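Local coordinates for folylpolyglutamate synthase protein FOLC (Mycobacterium tuberculosis, PDB 2VOS) that probably adds L-glutamate to dihydropteroate and, one residue after another, to tetrahydrofolate, spending ATP in each step, at residues V276-D288 with V303-A315. Residues are numbered along the deposited sequence; the frame is centred on the assembly and turned at random.
Sequences VLQLQGLGGVYSD and VLALASVEAFFGA
Glu310 puts its carboxylate against the turn of the hairpin, where three donors hold it. Leu282 N gives its hydrogen to OE1 of Glu310 at 2.6 Å, on the syn side but somewhat off the plane. OE2 takes two bonds from opposite faces of the carboxylate: Gly283 N lies 2.8 Å from Glu310 OE2, well above the plane, and Tyr286 OH, 2.7 Å from the same oxygen, comes in on the anti side, also tilted well off the plane. The ring and carboxylate planes are 76° apart, with OE2 near the ring edge. Three donors should fix the acid's rotation and probably stabilise its negative charge. The chain of Glu310 runs extended beyond CG (chi2 -178°), which carries the carboxylate across to the turn. Gly281 leaves room for it, with CA 3.2 Å from Glu310 OE1. The turn is type I, Gly281 to Gly284, and joins two strands of a three-stranded antiparallel sheet in the Mur ligase middle domain, here laid against helix 296-312. From Glu310 back to Val303, toward the helix's N-terminal end, the contact becomes apolar. Leu306 sets CD1 over one face of the Tyr286 ring, while its CD2 touches Tyr286 CD2 at 3.7 Å and meets CB of Leu279, whose CD2 packs 3.9 Å from Val303 CB. Leu282 lays CD1 over the helix backbone, 3.7 Å from Ala307 O, and rests on the methyls of Ala307 and Ala311. Further out, Leu321 N bonds to Tyr286 OH, and Val326 and Phe330 of helix 323-331 pack on Leu306. A Schellman motif at Gly314 ends the helix, bringing Ala315 beside Gly283.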
ATOM      1  N   VAL A 276      13.877  14.615   7.807  1.00 37.63           N
ATOM      2  CA  VAL A 276      15.176  14.519   7.208  1.00 37.90           C
ATOM      3  C   VAL A 276      15.839  13.291   7.832  1.00 38.30           C
ATOM      4  O   VAL A 276      15.825  13.122   9.047  1.00 38.57           O
ATOM      5  CB  VAL A 276      15.973  15.776   7.520  1.00 39.25           C
ATOM      6  CG1 VAL A 276      17.423  15.579   7.000  1.00 41.66           C
ATOM      7  CG2 VAL A 276      15.322  17.038   6.813  1.00 38.32           C
ATOM      8  N   LEU A 277      16.432  12.443   7.007  1.00 38.29           N
ATOM      9  CA  LEU A 277      16.989  11.163   7.437  1.00 37.84           C
ATOM     10  C   LEU A 277      18.480  11.028   7.184  1.00 37.39           C
ATOM     11  O   LEU A 277      19.019  11.548   6.210  1.00 38.55           O
ATOM     12  CB  LEU A 277      16.264  10.003   6.662  1.00 37.38           C
ATOM     13  CG  LEU A 277      14.726  10.101   6.680  1.00 40.91           C
ATOM     14  CD1 LEU A 277      14.088   8.979   5.761  1.00 39.22           C
ATOM     15  CD2 LEU A 277      14.221   9.971   8.077  1.00 40.13           C
ATOM     16  N   GLN A 278      19.133  10.246   8.025  1.00 37.23           N
ATOM     17  CA  GLN A 278      20.427   9.725   7.685  1.00 37.73           C
ATOM     18  C   GLN A 278      20.296   8.209   7.696  1.00 38.08           C
ATOM     19  O   GLN A 278      19.949   7.618   8.739  1.00 37.45           O
ATOM     20  CB  GLN A 278      21.481  10.134   8.758  1.00 37.18           C
ATOM     21  CG  GLN A 278      22.853   9.651   8.338  1.00 40.92           C
ATOM     22  CD  GLN A 278      23.939  10.096   9.294  1.00 48.83           C
ATOM     23  OE1 GLN A 278      23.907   9.753  10.493  1.00 48.23           O
ATOM     24  NE2 GLN A 278      24.930  10.853   8.760  1.00 42.62           N
ATOM     25  N   LEU A 279      20.576   7.577   6.555  1.00 38.31           N
ATOM     26  CA  LEU A 279      20.349   6.138   6.402  1.00 38.72           C
ATOM     27  C   LEU A 279      21.651   5.379   6.161  1.00 39.57           C
ATOM     28  O   LEU A 279      22.448   5.755   5.300  1.00 39.40           O
ATOM     29  CB  LEU A 279      19.402   5.892   5.229  1.00 38.20           C
ATOM     30  CG  LEU A 279      18.022   6.587   5.261  1.00 40.66           C
ATOM     31  CD1 LEU A 279      17.164   6.303   3.946  1.00 44.56           C
ATOM     32  CD2 LEU A 279      17.199   6.169   6.478  1.00 36.70           C
ATOM     33  N   GLN A 280      21.828   4.281   6.875  1.00 40.24           N
ATOM     34  CA  GLN A 280      22.836   3.315   6.473  1.00 42.32           C
ATOM     35  C   GLN A 280      22.231   2.270   5.517  1.00 42.10           C
ATOM     36  O   GLN A 280      21.343   1.485   5.913  1.00 43.43           O
ATOM     37  CB  GLN A 280      23.422   2.631   7.686  1.00 43.10           C
ATOM     38  CG  GLN A 280      24.526   1.631   7.292  1.00 48.41           C
ATOM     39  CD  GLN A 280      25.439   1.429   8.419  1.00 58.46           C
ATOM     40  OE1 GLN A 280      25.903   2.397   9.023  1.00 61.27           O
ATOM     41  NE2 GLN A 280      25.708   0.163   8.752  1.00 61.95           N
ATOM     42  N   GLY A 281      22.644   2.318   4.258  1.00 41.08           N
ATOM     43  CA  GLY A 281      22.209   1.361   3.267  1.00 41.47           C
ATOM     44  C   GLY A 281      23.255   0.265   3.148  1.00 41.94           C
ATOM     45  O   GLY A 281      24.278   0.255   3.897  1.00 41.45           O
ATOM     46  N   LEU A 282      23.087  -0.613   2.158  1.00 41.99           N
ATOM     47  CA  LEU A 282      24.083  -1.695   1.938  1.00 42.53           C
ATOM     48  C   LEU A 282      25.472  -1.173   1.483  1.00 43.34           C
ATOM     49  O   LEU A 282      26.481  -1.801   1.761  1.00 42.71           O
ATOM     50  CB  LEU A 282      23.567  -2.672   0.891  1.00 42.01           C
ATOM     51  CG  LEU A 282      22.174  -3.225   1.151  1.00 43.43           C
ATOM     52  CD1 LEU A 282      21.861  -4.167   0.056  1.00 44.03           C
ATOM     53  CD2 LEU A 282      22.162  -3.990   2.510  1.00 43.33           C
ATOM     54  N   GLY A 283      25.503  -0.069   0.739  1.00 43.49           N
ATOM     55  CA  GLY A 283      26.732   0.500   0.229  1.00 43.54           C
ATOM     56  C   GLY A 283      27.282   1.671   1.041  1.00 44.61           C
ATOM     57  O   GLY A 283      28.294   2.267   0.662  1.00 45.39           O
ATOM     58  N   GLY A 284      26.674   1.994   2.183  1.00 43.35           N
ATOM     59  CA  GLY A 284      27.252   3.019   3.050  1.00 43.88           C
ATOM     60  C   GLY A 284      26.222   3.989   3.628  1.00 44.03           C
ATOM     61  O   GLY A 284      25.012   3.741   3.572  1.00 43.18           O
ATOM     62  N   VAL A 285      26.695   5.109   4.158  1.00 43.00           N
ATOM     63  CA  VAL A 285      25.823   6.078   4.775  1.00 43.60           C
ATOM     64  C   VAL A 285      25.373   7.155   3.771  1.00 44.30           C
ATOM     65  O   VAL A 285      26.186   7.754   3.075  1.00 44.33           O
ATOM     66  CB  VAL A 285      26.531   6.741   5.957  1.00 44.41           C
ATOM     67  CG1 VAL A 285      25.640   7.795   6.638  1.00 42.26           C
ATOM     68  CG2 VAL A 285      26.980   5.665   6.950  1.00 45.41           C
ATOM     69  N   TYR A 286      24.065   7.398   3.685  1.00 43.55           N
ATOM     70  CA  TYR A 286      23.541   8.442   2.852  1.00 41.83           C
ATOM     71  C   TYR A 286      22.929   9.487   3.785  1.00 41.85           C
ATOM     72  O   TYR A 286      22.083   9.150   4.590  1.00 42.28           O
ATOM     73  CB  TYR A 286      22.476   7.880   1.910  1.00 41.75           C
ATOM     74  CG  TYR A 286      22.947   6.731   0.993  1.00 43.52           C
ATOM     75  CD1 TYR A 286      23.337   6.959  -0.329  1.00 47.63           C
ATOM     76  CD2 TYR A 286      23.010   5.448   1.463  1.00 44.05           C
ATOM     77  CE1 TYR A 286      23.780   5.895  -1.167  1.00 50.91           C
ATOM     78  CE2 TYR A 286      23.455   4.382   0.646  1.00 49.90           C
ATOM     79  CZ  TYR A 286      23.810   4.613  -0.677  1.00 51.24           C
ATOM     80  OH  TYR A 286      24.196   3.539  -1.485  1.00 58.44           O
ATOM     81  N   SER A 287      23.329  10.759   3.656  1.00 42.02           N
ATOM     82  CA  SER A 287      22.945  11.842   4.611  1.00 43.01           C
ATOM     83  C   SER A 287      22.010  12.894   4.019  1.00 42.03           C
ATOM     84  O   SER A 287      21.946  13.007   2.832  1.00 41.09           O
ATOM     85  CB  SER A 287      24.211  12.561   5.076  1.00 43.19           C
ATOM     86  OG  SER A 287      25.086  11.603   5.670  1.00 50.03           O
ATOM     87  N   ASP A 288      21.349  13.681   4.866  1.00 42.41           N
ATOM     88  CA  ASP A 288      20.492  14.784   4.439  1.00 44.16           C
ATOM     89  C   ASP A 288      19.446  14.344   3.424  1.00 42.01           C
ATOM     90  O   ASP A 288      19.213  15.021   2.423  1.00 40.74           O
ATOM     91  CB  ASP A 288      21.308  15.924   3.825  1.00 46.14           C
ATOM     92  CG  ASP A 288      20.531  17.331   3.850  1.00 57.56           C
ATOM     93  OD1 ASP A 288      19.699  17.573   4.818  1.00 64.60           O
ATOM     94  OD2 ASP A 288      20.786  18.212   2.924  1.00 63.71           O
ATOM     95  N   VAL A 303      14.291   3.269   4.301  1.00 38.11           N
ATOM     96  CA  VAL A 303      15.574   2.574   4.264  1.00 38.02           C
ATOM     97  C   VAL A 303      15.370   1.170   3.668  1.00 38.08           C
ATOM     98  O   VAL A 303      16.261   0.613   3.043  1.00 37.86           O
ATOM     99  CB  VAL A 303      16.197   2.434   5.685  1.00 37.75           C
ATOM    100  CG1 VAL A 303      15.394   1.444   6.537  1.00 35.45           C
ATOM    101  CG2 VAL A 303      17.660   2.027   5.585  1.00 37.33           C
ATOM    102  N   LEU A 304      14.179   0.602   3.835  1.00 38.06           N
ATOM    103  CA  LEU A 304      13.913  -0.684   3.214  1.00 38.62           C
ATOM    104  C   LEU A 304      13.935  -0.570   1.675  1.00 37.28           C
ATOM    105  O   LEU A 304      14.464  -1.446   0.987  1.00 37.59           O
ATOM    106  CB  LEU A 304      12.519  -1.180   3.670  1.00 38.68           C
ATOM    107  CG  LEU A 304      12.146  -2.573   3.184  1.00 41.70           C
ATOM    108  CD1 LEU A 304      13.199  -3.606   3.677  1.00 40.72           C
ATOM    109  CD2 LEU A 304      10.724  -2.944   3.816  1.00 43.46           C
ATOM    110  N   ALA A 305      13.294   0.492   1.143  1.00 37.66           N
ATOM    111  CA  ALA A 305      13.286   0.772  -0.298  1.00 38.20           C
ATOM    112  C   ALA A 305      14.720   1.016  -0.810  1.00 39.38           C
ATOM    113  O   ALA A 305      15.126   0.555  -1.915  1.00 39.84           O
ATOM    114  CB  ALA A 305      12.418   1.987  -0.585  1.00 39.20           C
ATOM    115  N   LEU A 306      15.501   1.778  -0.042  1.00 38.28           N
ATOM    116  CA  LEU A 306      16.884   2.036  -0.428  1.00 37.86           C
ATOM    117  C   LEU A 306      17.677   0.711  -0.533  1.00 38.85           C
ATOM    118  O   LEU A 306      18.291   0.426  -1.568  1.00 40.72           O
ATOM    119  CB  LEU A 306      17.531   3.002   0.552  1.00 37.27           C
ATOM    120  CG  LEU A 306      19.075   3.154   0.473  1.00 41.14           C
ATOM    121  CD1 LEU A 306      19.360   3.865  -0.856  1.00 36.28           C
ATOM    122  CD2 LEU A 306      19.625   3.998   1.659  1.00 39.70           C
ATOM    123  N   ALA A 307      17.665  -0.102   0.511  1.00 38.88           N
ATOM    124  CA  ALA A 307      18.379  -1.378   0.504  1.00 38.75           C
ATOM    125  C   ALA A 307      17.910  -2.250  -0.675  1.00 39.75           C
ATOM    126  O   ALA A 307      18.734  -2.855  -1.376  1.00 41.58           O
ATOM    127  CB  ALA A 307      18.175  -2.105   1.854  1.00 37.20           C
ATOM    128  N   SER A 308      16.620  -2.232  -0.996  1.00 39.06           N
ATOM    129  CA  SER A 308      16.107  -3.017  -2.126  1.00 39.40           C
ATOM    130  C   SER A 308      16.678  -2.531  -3.477  1.00 39.65           C
ATOM    131  O   SER A 308      16.992  -3.329  -4.364  1.00 39.42           O
ATOM    132  CB  SER A 308      14.571  -2.925  -2.186  1.00 40.32           C
ATOM    133  OG  SER A 308      14.017  -3.411  -0.971  1.00 44.87           O
ATOM    134  N   VAL A 309      16.769  -1.217  -3.636  1.00 39.64           N
ATOM    135  CA  VAL A 309      17.268  -0.644  -4.894  1.00 39.48           C
ATOM    136  C   VAL A 309      18.793  -0.880  -4.981  1.00 40.59           C
ATOM    137  O   VAL A 309      19.321  -1.201  -6.068  1.00 40.58           O
ATOM    138  CB  VAL A 309      16.908   0.818  -5.029  1.00 40.14           C
ATOM    139  CG1 VAL A 309      17.682   1.429  -6.203  1.00 39.38           C
ATOM    140  CG2 VAL A 309      15.393   0.922  -5.277  1.00 37.01           C
ATOM    141  N   GLU A 310      19.475  -0.782  -3.831  1.00 40.38           N
ATOM    142  CA  GLU A 310      20.913  -1.082  -3.744  1.00 40.26           C
ATOM    143  C   GLU A 310      21.132  -2.523  -4.152  1.00 41.09           C
ATOM    144  O   GLU A 310      22.037  -2.815  -4.966  1.00 41.67           O
ATOM    145  CB  GLU A 310      21.426  -0.871  -2.325  1.00 39.52           C
ATOM    146  CG  GLU A 310      21.610   0.599  -1.992  1.00 40.31           C
ATOM    147  CD  GLU A 310      22.159   0.750  -0.606  1.00 42.83           C
ATOM    148  OE1 GLU A 310      21.504   0.251   0.334  1.00 39.78           O
ATOM    149  OE2 GLU A 310      23.303   1.249  -0.450  1.00 43.27           O
ATOM    150  N   ALA A 311      20.334  -3.424  -3.592  1.00 40.61           N
ATOM    151  CA  ALA A 311      20.459  -4.868  -3.884  1.00 42.19           C
ATOM    152  C   ALA A 311      20.248  -5.123  -5.373  1.00 43.41           C
ATOM    153  O   ALA A 311      21.049  -5.819  -6.005  1.00 44.36           O
ATOM    154  CB  ALA A 311      19.441  -5.669  -3.114  1.00 42.24           C
ATOM    155  N   PHE A 312      19.200  -4.527  -5.936  1.00 41.40           N
ATOM    156  CA  PHE A 312      18.889  -4.661  -7.346  1.00 42.16           C
ATOM    157  C   PHE A 312      20.066  -4.272  -8.239  1.00 43.84           C
ATOM    158  O   PHE A 312      20.355  -4.954  -9.209  1.00 42.57           O
ATOM    159  CB  PHE A 312      17.671  -3.810  -7.724  1.00 41.98           C
ATOM    160  CG  PHE A 312      17.297  -3.943  -9.146  1.00 43.08           C
ATOM    161  CD1 PHE A 312      16.557  -5.039  -9.593  1.00 42.26           C
ATOM    162  CD2 PHE A 312      17.719  -3.013 -10.059  1.00 44.69           C
ATOM    163  CE1 PHE A 312      16.241  -5.168 -10.955  1.00 47.34           C
ATOM    164  CE2 PHE A 312      17.396  -3.125 -11.415  1.00 45.26           C
ATOM    165  CZ  PHE A 312      16.667  -4.205 -11.869  1.00 46.16           C
ATOM    166  N   PHE A 313      20.733  -3.163  -7.920  1.00 43.18           N
ATOM    167  CA  PHE A 313      21.859  -2.718  -8.723  1.00 44.33           C
ATOM    168  C   PHE A 313      23.201  -3.231  -8.223  1.00 45.19           C
ATOM    169  O   PHE A 313      24.211  -2.805  -8.724  1.00 46.68           O
ATOM    170  CB  PHE A 313      21.927  -1.200  -8.797  1.00 42.77           C
ATOM    171  CG  PHE A 313      20.853  -0.605  -9.659  1.00 44.70           C
ATOM    172  CD1 PHE A 313      19.826   0.125  -9.088  1.00 39.72           C
ATOM    173  CD2 PHE A 313      20.841  -0.820 -11.033  1.00 44.41           C
ATOM    174  CE1 PHE A 313      18.821   0.682  -9.884  1.00 45.69           C
ATOM    175  CE2 PHE A 313      19.813  -0.263 -11.830  1.00 44.76           C
ATOM    176  CZ  PHE A 313      18.819   0.465 -11.244  1.00 44.46           C
ATOM    177  N   GLY A 314      23.224  -4.080  -7.211  1.00 46.14           N
ATOM    178  CA  GLY A 314      24.501  -4.580  -6.692  1.00 47.83           C
ATOM    179  C   GLY A 314      25.366  -3.600  -5.915  1.00 49.43           C
ATOM    180  O   GLY A 314      26.593  -3.774  -5.888  1.00 49.75           O
ATOM    181  N   ALA A 315      24.791  -2.571  -5.271  1.00 49.78           N
ATOM    182  CA  ALA A 315      25.600  -1.693  -4.416  1.00 51.19           C
ATOM    183  C   ALA A 315      26.134  -2.437  -3.201  1.00 52.98           C
ATOM    184  O   ALA A 315      25.364  -3.260  -2.682  1.00 54.92           O
ATOM    185  CB  ALA A 315      24.837  -0.496  -3.976  1.00 50.56           C
TER